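Local coordinates for hypothetical protein PA3008 (Pseudomonas aeruginosa, PDB 1OFU) that probably halts cell division in the SOS response by binding FtsZ and blocking its polymerization, at residues 1-13 with 106-119. Numbering follows the deposited sequence.
Sequences PAAFSELSLSGLP and AQLGQAQSLNIRLG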
loop_
_atom_site.group_PDB
_atom_site.type_symbol
_atom_site.label_atom_id
_atom_site.label_comp_id
_atom_site.label_asym_id
_atom_site.label_seq_id
_atom_site.Cartn_x
_atom_site.Cartn_y
_atom_site.Cartn_z
ATOM N N PRO D 1 -8.570 17.260 8.675
ATOM C CA PRO D 1 -8.170 18.687 8.620
ATOM C C PRO D 1 -6.774 18.870 8.026
ATOM O O PRO D 1 -5.818 18.218 8.453
ATOM C CB PRO D 1 -8.216 19.214 10.048
ATOM C CG PRO D 1 -7.984 17.932 10.848
ATOM C CD PRO D 1 -8.769 16.855 10.079
ATOM N N ALA D 2 -6.668 19.756 7.038
ATOM C CA ALA D 2 -5.395 20.036 6.385
ATOM C C ALA D 2 -4.401 20.492 7.445
ATOM O O ALA D 2 -4.704 21.378 8.247
ATOM C CB ALA D 2 -5.574 21.123 5.328
ATOM N N ALA D 3 -3.217 19.888 7.454
ATOM C CA ALA D 3 -2.208 20.253 8.440
ATOM C C ALA D 3 -0.820 19.712 8.117
ATOM O O ALA D 3 -0.570 19.206 7.024
ATOM C CB ALA D 3 -2.644 19.769 9.823
ATOM N N PHE D 4 0.074 19.827 9.095
ATOM C CA PHE D 4 1.449 19.375 8.969
ATOM C C PHE D 4 1.671 18.078 9.738
ATOM O O PHE D 4 1.231 17.933 10.876
ATOM C CB PHE D 4 2.401 20.444 9.513
ATOM C CG PHE D 4 3.846 20.025 9.538
ATOM C CD1 PHE D 4 4.656 20.195 8.418
ATOM C CD2 PHE D 4 4.399 19.456 10.685
ATOM C CE1 PHE D 4 5.999 19.809 8.436
ATOM C CE2 PHE D 4 5.743 19.061 10.718
ATOM C CZ PHE D 4 6.543 19.241 9.592
ATOM N N SER D 5 2.357 17.141 9.098
ATOM C CA SER D 5 2.692 15.866 9.704
ATOM C C SER D 5 4.160 15.638 9.381
ATOM O O SER D 5 4.713 16.256 8.463
ATOM C CB SER D 5 1.861 14.736 9.101
ATOM O OG SER D 5 0.476 14.970 9.263
ATOM N N GLU D 6 4.805 14.771 10.143
ATOM C CA GLU D 6 6.197 14.483 9.881
ATOM C C GLU D 6 6.460 13.013 10.109
ATOM O O GLU D 6 6.022 12.435 11.108
ATOM C CB GLU D 6 7.117 15.323 10.761
ATOM C CG GLU D 6 8.590 15.060 10.485
ATOM C CD GLU D 6 9.504 16.046 11.185
ATOM O OE1 GLU D 6 9.543 16.046 12.432
ATOM O OE2 GLU D 6 10.184 16.824 10.483
ATOM N N LEU D 7 7.157 12.412 9.154
ATOM C CA LEU D 7 7.493 11.009 9.228
ATOM C C LEU D 7 8.999 10.859 9.257
ATOM O O LEU D 7 9.713 11.404 8.405
ATOM C CB LEU D 7 6.902 10.267 8.028
ATOM C CG LEU D 7 7.195 8.765 7.976
ATOM C CD1 LEU D 7 6.092 8.058 7.226
ATOM C CD2 LEU D 7 8.534 8.519 7.321
ATOM N N SER D 8 9.487 10.132 10.255
ATOM C CA SER D 8 10.913 9.902 10.390
ATOM C C SER D 8 11.182 8.411 10.317
ATOM O O SER D 8 10.452 7.609 10.896
ATOM C CB SER D 8 11.405 10.452 11.721
ATOM O OG SER D 8 10.943 11.777 11.903
ATOM N N LEU D 9 12.224 8.043 9.583
ATOM C CA LEU D 9 12.602 6.649 9.429
ATOM C C LEU D 9 14.075 6.523 9.773
ATOM O O LEU D 9 14.914 7.243 9.225
ATOM C CB LEU D 9 12.372 6.191 7.994
ATOM C CG LEU D 9 10.923 6.024 7.534
ATOM C CD1 LEU D 9 10.888 5.877 6.020
ATOM C CD2 LEU D 9 10.307 4.803 8.212
ATOM N N SER D 10 14.382 5.616 10.692
ATOM C CA SER D 10 15.752 5.393 11.120
ATOM C C SER D 10 16.103 3.925 10.948
ATOM O O SER D 10 15.288 3.047 11.213
ATOM C CB SER D 10 15.913 5.801 12.582
ATOM O OG SER D 10 17.195 5.440 13.058
ATOM N N GLY D 11 17.322 3.670 10.499
ATOM C CA GLY D 11 17.777 2.310 10.278
ATOM C C GLY D 11 18.680 2.308 9.058
ATOM O O GLY D 11 19.165 3.360 8.638
ATOM N N LEU D 12 18.914 1.136 8.483
ATOM C CA LEU D 12 19.762 1.046 7.311
ATOM C C LEU D 12 19.064 1.783 6.173
ATOM O O LEU D 12 17.841 1.708 6.026
ATOM C CB LEU D 12 20.002 -0.420 6.940
ATOM C CG LEU D 12 20.942 -1.242 7.835
ATOM C CD1 LEU D 12 22.364 -0.722 7.703
ATOM C CD2 LEU D 12 20.486 -1.180 9.283
ATOM N N PRO D 13 19.833 2.513 5.353
ATOM C CA PRO D 13 19.264 3.266 4.229
ATOM C C PRO D 13 18.299 2.470 3.346
ATOM O O PRO D 13 17.236 2.976 2.970
ATOM C CB PRO D 13 20.504 3.765 3.479
ATOM C CG PRO D 13 21.580 2.793 3.875
ATOM C CD PRO D 13 21.305 2.577 5.336
ATOM N N ALA D 106 -0.464 24.926 3.942
ATOM C CA ALA D 106 -1.308 23.754 3.737
ATOM C C ALA D 106 -2.786 24.089 3.906
ATOM O O ALA D 106 -3.629 23.626 3.135
ATOM C CB ALA D 106 -0.904 22.639 4.711
ATOM N N GLN D 107 -3.101 24.886 4.923
ATOM C CA GLN D 107 -4.486 25.279 5.181
ATOM C C GLN D 107 -5.036 26.096 4.012
ATOM O O GLN D 107 -6.160 25.882 3.566
ATOM C CB GLN D 107 -4.569 26.099 6.469
ATOM C CG GLN D 107 -3.981 25.393 7.677
ATOM C CD GLN D 107 -4.265 26.120 8.973
ATOM O OE1 GLN D 107 -5.416 26.247 9.382
ATOM N NE2 GLN D 107 -3.211 26.604 9.627
ATOM N N LEU D 108 -4.228 27.027 3.518
ATOM C CA LEU D 108 -4.626 27.864 2.395
ATOM C C LEU D 108 -4.968 27.029 1.165
ATOM O O LEU D 108 -5.920 27.333 0.445
ATOM C CB LEU D 108 -3.504 28.842 2.047
ATOM C CG LEU D 108 -3.219 29.966 3.047
ATOM C CD1 LEU D 108 -1.918 30.676 2.679
ATOM C CD2 LEU D 108 -4.389 30.942 3.048
ATOM N N GLY D 109 -4.198 25.969 0.929
ATOM C CA GLY D 109 -4.448 25.131 -0.231
ATOM C C GLY D 109 -5.363 23.948 0.009
ATOM O O GLY D 109 -5.620 23.168 -0.915
ATOM N N GLN D 110 -5.877 23.823 1.234
ATOM C CA GLN D 110 -6.747 22.704 1.590
ATOM C C GLN D 110 -6.004 21.424 1.249
ATOM O O GLN D 110 -6.565 20.496 0.659
ATOM C CB GLN D 110 -8.063 22.743 0.807
ATOM C CG GLN D 110 -9.136 23.651 1.391
ATOM C CD GLN D 110 -8.917 25.112 1.064
ATOM O OE1 GLN D 110 -8.956 25.514 -0.103
ATOM N NE2 GLN D 110 -8.690 25.921 2.094
ATOM N N ALA D 111 -4.732 21.383 1.626
ATOM C CA ALA D 111 -3.895 20.225 1.334
ATOM C C ALA D 111 -3.094 19.766 2.548
ATOM O O ALA D 111 -3.100 20.416 3.594
ATOM C CB ALA D 111 -2.957 20.562 0.190
ATOM N N GLN D 112 -2.387 18.651 2.390
ATOM C CA GLN D 112 -1.583 18.099 3.472
ATOM C C GLN D 112 -0.094 18.309 3.268
ATOM O O GLN D 112 0.439 18.070 2.187
ATOM C CB GLN D 112 -1.849 16.600 3.625
ATOM C CG GLN D 112 -3.234 16.236 4.136
ATOM C CD GLN D 112 -3.565 16.904 5.462
ATOM O OE1 GLN D 112 -2.691 17.113 6.309
ATOM N NE2 GLN D 112 -4.838 17.229 5.653
ATOM N N SER D 113 0.577 18.770 4.314
ATOM C CA SER D 113 2.016 18.968 4.251
ATOM C C SER D 113 2.644 17.790 5.004
ATOM O O SER D 113 2.315 17.536 6.165
ATOM C CB SER D 113 2.401 20.292 4.911
ATOM O OG SER D 113 3.806 20.390 5.056
ATOM N N LEU D 114 3.529 17.059 4.335
ATOM C CA LEU D 114 4.189 15.914 4.948
ATOM C C LEU D 114 5.692 16.034 4.791
ATOM O O LEU D 114 6.207 16.080 3.671
ATOM C CB LEU D 114 3.711 14.606 4.303
ATOM C CG LEU D 114 4.426 13.305 4.714
ATOM C CD1 LEU D 114 4.191 13.015 6.196
ATOM C CD2 LEU D 114 3.910 12.149 3.866
ATOM N N ASN D 115 6.401 16.102 5.913
ATOM C CA ASN D 115 7.843 16.184 5.846
ATOM C C ASN D 115 8.401 14.827 6.221
ATOM O O ASN D 115 7.907 14.171 7.145
ATOM C CB ASN D 115 8.398 17.239 6.795
ATOM C CG ASN D 115 9.844 17.569 6.489
ATOM O OD1 ASN D 115 10.168 17.961 5.370
ATOM N ND2 ASN D 115 10.725 17.405 7.474
ATOM N N ILE D 116 9.431 14.410 5.498
ATOM C CA ILE D 116 10.058 13.131 5.742
ATOM C C ILE D 116 11.525 13.310 6.091
ATOM O O ILE D 116 12.227 14.113 5.481
ATOM C CB ILE D 116 9.889 12.213 4.507
ATOM C CG1 ILE D 116 8.395 11.933 4.315
ATOM C CG2 ILE D 116 10.696 10.911 4.677
ATOM C CD1 ILE D 116 8.063 11.094 3.108
ATOM N N ARG D 117 11.971 12.565 7.095
ATOM C CA ARG D 117 13.351 12.613 7.557
ATOM C C ARG D 117 13.911 11.203 7.556
ATOM O O ARG D 117 13.336 10.304 8.166
ATOM C CB ARG D 117 13.412 13.167 8.975
ATOM C CG ARG D 117 12.913 14.588 9.117
ATOM C CD ARG D 117 12.550 14.881 10.565
ATOM N NE ARG D 117 13.580 14.437 11.500
ATOM C CZ ARG D 117 13.522 14.609 12.818
ATOM N NH1 ARG D 117 14.506 14.166 13.590
ATOM N NH2 ARG D 117 12.484 15.229 13.367
ATOM N N LEU D 118 15.028 11.014 6.868
ATOM C CA LEU D 118 15.677 9.711 6.798
ATOM C C LEU D 118 17.011 9.785 7.545
ATOM O O LEU D 118 17.557 10.874 7.738
ATOM C CB LEU D 118 15.914 9.322 5.337
ATOM C CG LEU D 118 14.673 9.340 4.439
ATOM C CD1 LEU D 118 15.058 8.949 3.021
ATOM C CD2 LEU D 118 13.623 8.377 4.990
ATOM N N GLY D 119 17.532 8.637 7.969
ATOM C CA GLY D 119 18.798 8.632 8.684
ATOM C C GLY D 119 19.019 7.401 9.545
ATOM O O GLY D 119 18.180 6.482 9.496
ATOM O OXT GLY D 119 20.036 7.347 10.272
HETATM O O HOH W 1 -0.151 16.347 6.982
#
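Glu6 OE1 is gripped by two arginines: Arg117 NH2, at 3.2 Å from it in a salt bridge across the strands, and Arg99 of helix 96-109. Glu6 OE1 lies close to the guanidinium plane of Arg117, at its edge, yet NH2 approaches from above the carboxylate plane, the two planes standing 76° apart. The arginine chain bends at chi3 (47°), and Ser8 OG lies above one face of the guanidinium, offset toward the rim. Glu6 OE2 instead offers its anti lone pair to Asn115 ND2 at 3.1 Å, and that amide nitrogen also bonds to Leu91 O. The carboxylate is thus held at both oxygens and, with two arginines beside it, is probably ionised.

Strands 4-10 and 112-118 run parallel, joined by alternating backbone bonds such as Leu7 N to Asn115 O, 2.8 Å. At the N-terminal end Gln112 bends at chi2 (-56°) and clasps the chain, NE2 donating to Pro1 O at 3.1 Å and OE1 accepting from Ala3 N at 3.0 Å. A water bonded to Gln112 OE1 also bonds to Ser5 OG and Ser113 O.

This is one edge of the chain's five-stranded parallel sheet in an alpha/beta sandwich: Leu7, Leu9, Leu114 and Ile116 pack against helix 13-28, while Phe4 and Ser113 on the other face meet Leu102 of helix 96-109. On its other edge strand 112-118 hydrogen-bonds to strand 84-89; strand 4-10 pairs antiparallel with a strand of the second SulA subunit, carrying the sheet across the interface.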